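Long-range contact in thioesterase domain-containing protein (Pseudomonas aeruginosa, PDB 3F1T), which is of unknown function but belongs to the hotdog-fold thioesterases and probably hydrolyses acyl-CoA thioesters, possibly 1,4-dihydroxy-2-naphthoyl-CoA: residues B[6-17]-B[69-80]. Sequence-based numbering, arbitrary orientation.
Sequences LLERARRFLSAL and ISTVCVLPDFEI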
loop_
_atom_site.group_PDB
_atom_site.type_symbol
_atom_site.label_atom_id
_atom_site.label_comp_id
_atom_site.label_asym_id
_atom_site.label_seq_id
_atom_site.Cartn_x
_atom_site.Cartn_y
_atom_site.Cartn_z
ATOM N N LEU B 6 -3.437 15.874 26.055
ATOM C CA LEU B 6 -3.417 15.294 24.718
ATOM C C LEU B 6 -4.805 14.814 24.306
ATOM O O LEU B 6 -5.184 14.907 23.143
ATOM C CB LEU B 6 -2.394 14.165 24.621
ATOM C CG LEU B 6 -0.927 14.567 24.489
ATOM C CD1 LEU B 6 -0.066 13.326 24.325
ATOM C CD2 LEU B 6 -0.700 15.545 23.340
ATOM N N LEU B 7 -5.597 14.414 25.295
ATOM C CA LEU B 7 -6.970 13.978 25.083
ATOM C C LEU B 7 -7.849 15.155 24.698
ATOM O O LEU B 7 -8.685 15.049 23.806
ATOM C CB LEU B 7 -7.512 13.324 26.351
ATOM C CG LEU B 7 -8.884 12.665 26.236
ATOM C CD1 LEU B 7 -8.891 11.567 25.186
ATOM C CD2 LEU B 7 -9.278 12.114 27.566
ATOM N N GLU B 8 -7.659 16.274 25.389
ATOM C CA GLU B 8 -8.397 17.489 25.105
ATOM C C GLU B 8 -8.131 17.927 23.679
ATOM O O GLU B 8 -9.058 18.254 22.930
ATOM C CB GLU B 8 -7.984 18.599 26.069
ATOM C CG GLU B 8 -8.236 18.284 27.522
ATOM C CD GLU B 8 -9.649 17.784 27.751
ATOM O OE1 GLU B 8 -10.596 18.418 27.215
ATOM O OE2 GLU B 8 -9.801 16.702 28.359
ATOM N N ARG B 9 -6.850 17.963 23.320
ATOM C CA ARG B 9 -6.461 18.288 21.962
ATOM C C ARG B 9 -7.074 17.334 20.950
ATOM O O ARG B 9 -7.566 17.765 19.920
ATOM C CB ARG B 9 -4.941 18.304 21.812
ATOM C CG ARG B 9 -4.469 19.071 20.584
ATOM C CD ARG B 9 -3.005 18.796 20.309
ATOM N NE ARG B 9 -2.144 19.604 21.164
ATOM C CZ ARG B 9 -0.820 19.495 21.198
ATOM N NH1 ARG B 9 -0.201 18.612 20.411
ATOM N NH2 ARG B 9 -0.116 20.290 21.992
ATOM N N ALA B 10 -6.906 16.035 21.177
ATOM C CA ALA B 10 -7.431 15.041 20.245
ATOM C C ALA B 10 -8.912 15.261 20.041
ATOM O O ALA B 10 -9.420 15.127 18.919
ATOM C CB ALA B 10 -7.160 13.614 20.753
ATOM N N ARG B 11 -9.620 15.600 21.118
ATOM C CA ARG B 11 -11.077 15.778 21.040
ATOM C C ARG B 11 -11.490 17.021 20.265
ATOM O O ARG B 11 -12.482 17.004 19.526
ATOM C CB ARG B 11 -11.712 15.777 22.430
ATOM C CG ARG B 11 -11.944 14.367 22.959
ATOM C CD ARG B 11 -12.454 14.332 24.382
ATOM N NE ARG B 11 -12.784 12.956 24.738
ATOM C CZ ARG B 11 -12.770 12.476 25.975
ATOM N NH1 ARG B 11 -12.629 13.310 27.008
ATOM N NH2 ARG B 11 -12.972 11.176 26.175
ATOM N N ARG B 12 -10.824 18.137 20.559
ATOM C CA ARG B 12 -10.980 19.367 19.781
ATOM C C ARG B 12 -10.681 19.138 18.295
ATOM O O ARG B 12 -11.439 19.565 17.419
ATOM C CB ARG B 12 -10.046 20.441 20.345
ATOM C CG ARG B 12 -10.337 21.841 19.848
ATOM C CD ARG B 12 -9.968 22.886 20.883
ATOM N NE ARG B 12 -8.598 22.743 21.381
ATOM C CZ ARG B 12 -7.563 23.469 20.962
ATOM N NH1 ARG B 12 -7.696 24.301 19.931
ATOM N NH2 ARG B 12 -6.377 23.332 21.547
ATOM N N PHE B 13 -9.576 18.456 18.023
ATOM C CA PHE B 13 -9.227 18.010 16.678
ATOM C C PHE B 13 -10.381 17.260 15.996
ATOM O O PHE B 13 -10.822 17.646 14.915
ATOM C CB PHE B 13 -7.969 17.137 16.763
ATOM C CG PHE B 13 -7.253 16.933 15.448
ATOM C CD1 PHE B 13 -7.963 16.744 14.273
ATOM C CD2 PHE B 13 -5.899 16.625 15.446
ATOM C CE1 PHE B 13 -7.323 16.311 13.102
ATOM C CE2 PHE B 13 -5.240 16.281 14.274
ATOM C CZ PHE B 13 -5.952 16.160 13.086
ATOM N N LEU B 14 -10.905 16.226 16.653
ATOM C CA LEU B 14 -12.007 15.427 16.108
ATOM C C LEU B 14 -13.261 16.261 15.792
ATOM O O LEU B 14 -13.960 16.012 14.804
ATOM C CB LEU B 14 -12.354 14.279 17.063
ATOM C CG LEU B 14 -13.462 13.277 16.708
ATOM C CD1 LEU B 14 -13.301 12.734 15.303
ATOM C CD2 LEU B 14 -13.499 12.141 17.736
ATOM N N SER B 15 -13.552 17.235 16.653
ATOM C CA SER B 15 -14.729 18.089 16.489
ATOM C C SER B 15 -14.697 18.948 15.226
ATOM O O SER B 15 -15.742 19.386 14.744
ATOM C CB SER B 15 -14.927 18.971 17.719
ATOM O OG SER B 15 -13.907 19.939 17.795
ATOM N N ALA B 16 -13.510 19.183 14.679
ATOM C CA ALA B 16 -13.398 19.953 13.444
ATOM C C ALA B 16 -13.770 19.121 12.208
ATOM O O ALA B 16 -13.952 19.664 11.114
ATOM C CB ALA B 16 -12.014 20.516 13.299
ATOM N N LEU B 17 -13.818 17.799 12.367
ATOM C CA LEU B 17 -13.997 16.910 11.222
ATOM C C LEU B 17 -15.479 16.685 10.976
ATOM O O LEU B 17 -16.014 15.622 11.288
ATOM C CB LEU B 17 -13.297 15.578 11.468
ATOM C CG LEU B 17 -11.796 15.538 11.166
ATOM C CD1 LEU B 17 -11.199 16.924 11.060
ATOM C CD2 LEU B 17 -11.060 14.728 12.199
ATOM N N ILE B 69 -5.116 11.815 13.756
ATOM C CA ILE B 69 -5.181 12.492 15.043
ATOM C C ILE B 69 -4.075 12.044 15.993
ATOM O O ILE B 69 -3.714 12.754 16.931
ATOM C CB ILE B 69 -6.565 12.323 15.684
ATOM C CG1 ILE B 69 -7.615 13.068 14.856
ATOM C CG2 ILE B 69 -6.558 12.859 17.103
ATOM C CD1 ILE B 69 -9.007 13.020 15.467
ATOM N N SER B 70 -3.534 10.861 15.750
ATOM C CA SER B 70 -2.458 10.330 16.582
ATOM C C SER B 70 -1.177 11.137 16.460
ATOM O O SER B 70 -0.310 11.061 17.332
ATOM C CB SER B 70 -2.187 8.859 16.248
ATOM O OG SER B 70 -1.438 8.743 15.054
ATOM N N THR B 71 -1.118 12.020 15.467
ATOM C CA THR B 71 -0.006 12.965 15.368
ATOM C C THR B 71 0.062 13.884 16.583
ATOM O O THR B 71 1.116 14.444 16.865
ATOM C CB THR B 71 -0.087 13.832 14.090
ATOM O OG1 THR B 71 -1.309 14.580 14.094
ATOM C CG2 THR B 71 -0.057 12.965 12.855
ATOM N N VAL B 72 -1.062 14.061 17.288
ATOM C CA VAL B 72 -1.091 14.936 18.457
ATOM C C VAL B 72 -0.139 14.383 19.502
ATOM O O VAL B 72 0.394 15.126 20.332
ATOM C CB VAL B 72 -2.507 15.116 19.077
ATOM C CG1 VAL B 72 -3.502 15.670 18.057
ATOM C CG2 VAL B 72 -3.020 13.809 19.707
ATOM N N CYS B 73 0.152 13.094 19.396
ATOM C CA CYS B 73 0.934 12.425 20.415
ATOM C C CYS B 73 2.379 12.838 20.325
ATOM O O CYS B 73 3.154 12.542 21.223
ATOM C CB CYS B 73 0.832 10.911 20.285
ATOM S SG CYS B 73 -0.848 10.290 20.505
ATOM N N VAL B 74 2.781 13.378 19.175
ATOM C CA VAL B 74 4.183 13.722 18.974
ATOM C C VAL B 74 4.447 15.192 18.702
ATOM O O VAL B 74 5.595 15.605 18.640
ATOM C CB VAL B 74 4.846 12.883 17.868
ATOM C CG1 VAL B 74 4.915 11.422 18.284
ATOM C CG2 VAL B 74 4.114 13.060 16.535
ATOM N N LEU B 75 3.406 15.941 18.378
ATOM C CA LEU B 75 3.584 17.341 18.047
ATOM C C LEU B 75 3.423 18.196 19.282
ATOM O O LEU B 75 2.552 17.934 20.113
ATOM C CB LEU B 75 2.601 17.766 16.964
ATOM C CG LEU B 75 2.825 17.052 15.633
ATOM C CD1 LEU B 75 1.860 17.556 14.583
ATOM C CD2 LEU B 75 4.273 17.253 15.180
ATOM N N PRO B 76 4.333 19.166 19.460
ATOM C CA PRO B 76 4.241 20.105 20.571
ATOM C C PRO B 76 3.043 21.044 20.445
ATOM O O PRO B 76 2.344 21.291 21.429
ATOM C CB PRO B 76 5.568 20.879 20.500
ATOM C CG PRO B 76 6.074 20.678 19.098
ATOM C CD PRO B 76 5.586 19.315 18.696
ATOM N N ASP B 77 2.727 21.460 19.228
ATOM C CA ASP B 77 1.600 22.358 19.023
ATOM C C ASP B 77 0.448 21.674 18.313
ATOM O O ASP B 77 0.649 20.728 17.564
ATOM C CB ASP B 77 2.047 23.586 18.241
ATOM C CG ASP B 77 3.264 24.227 18.842
ATOM O OD1 ASP B 77 3.182 24.656 20.018
ATOM O OD2 ASP B 77 4.344 24.147 18.210
ATOM N N PHE B 78 -0.767 22.122 18.600
ATOM C CA PHE B 78 -1.937 21.668 17.868
ATOM C C PHE B 78 -1.796 22.037 16.400
ATOM O O PHE B 78 -1.573 23.202 16.053
ATOM C CB PHE B 78 -3.216 22.274 18.460
ATOM C CG PHE B 78 -4.476 21.868 17.735
ATOM C CD1 PHE B 78 -4.613 20.594 17.212
ATOM C CD2 PHE B 78 -5.524 22.754 17.587
ATOM C CE1 PHE B 78 -5.749 20.244 16.478
ATOM C CE2 PHE B 78 -6.708 22.368 16.968
ATOM C CZ PHE B 78 -6.820 21.113 16.413
ATOM N N GLU B 79 -1.898 21.030 15.537
ATOM C CA GLU B 79 -2.075 21.280 14.120
ATOM C C GLU B 79 -2.751 20.103 13.426
ATOM O O GLU B 79 -2.770 18.980 13.944
ATOM C CB GLU B 79 -0.735 21.605 13.462
ATOM C CG GLU B 79 0.305 20.516 13.597
ATOM C CD GLU B 79 1.583 20.826 12.845
ATOM O OE1 GLU B 79 1.584 20.716 11.600
ATOM O OE2 GLU B 79 2.599 21.133 13.504
ATOM N N ILE B 80 -3.388 20.389 12.298
ATOM C CA ILE B 80 -4.045 19.353 11.507
ATOM C C ILE B 80 -3.156 18.970 10.329
ATOM O O ILE B 80 -2.718 19.843 9.574
ATOM C CB ILE B 80 -5.410 19.835 11.004
ATOM C CG1 ILE B 80 -6.365 20.017 12.191
ATOM C CG2 ILE B 80 -5.961 18.898 9.936
ATOM C CD1 ILE B 80 -7.513 20.967 11.924
HETATM O O HOH W 1 -0.931 18.436 17.356
#
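Phe13, on the helix that opens the chain, sends its ring between Ile69 and Ile80. Ile69 CG1 lies almost on the ring normal, 3.6 Å from the centroid of Phe13, and Ile80 CG1 covers the opposite face nearer the rim, so the ring is sandwiched by CH-pi contacts, the Ile80 one longer and off-centre. Val72 CG1 closes part of its edge, 3.7 Å from Phe13 CD2. The rings of Phe13 and Phe78 meet obliquely, planes 54° apart. Beside them Arg9 runs out with CG anti to the backbone N (chi1 -161°), its CG 3.7 Å from Phe78 CD1 and its CD against Val72, then bends at chi3 to bring the guanidinium to the loop. There NH1 of Arg9 donates a fairly straight bond to Leu75 O (2.9 Å, 162°) in the guanidinium plane, while NH2 of Arg9 reaches Pro76 O at 2.7 Å, tilted from that plane; both nitrogens come from above the carbonyl planes. The backbone N of Phe78 sits over the centre of one guanidinium face. In the hotdog fold an antiparallel sheet wraps a long central helix, here 56-70; 6-17 packs beside the end of that helix and the 3-10 turn that follows. Deeper in, Ala10 CB touches Ile69 CG2 at 3.8 Å, and Ile69 CD1 reaches Leu14. A water that donates to Asp77 O also accepts a weak bond from Arg9 NH1. Thr71 OG1 bonds back to Gly68 O, and Thr71 O takes both Val74 N and Leu75 N. Ala10 and Leu14 also rest on Val27 of strand 26-31; Ile80 packs on Ile46 of a neighbouring subunit.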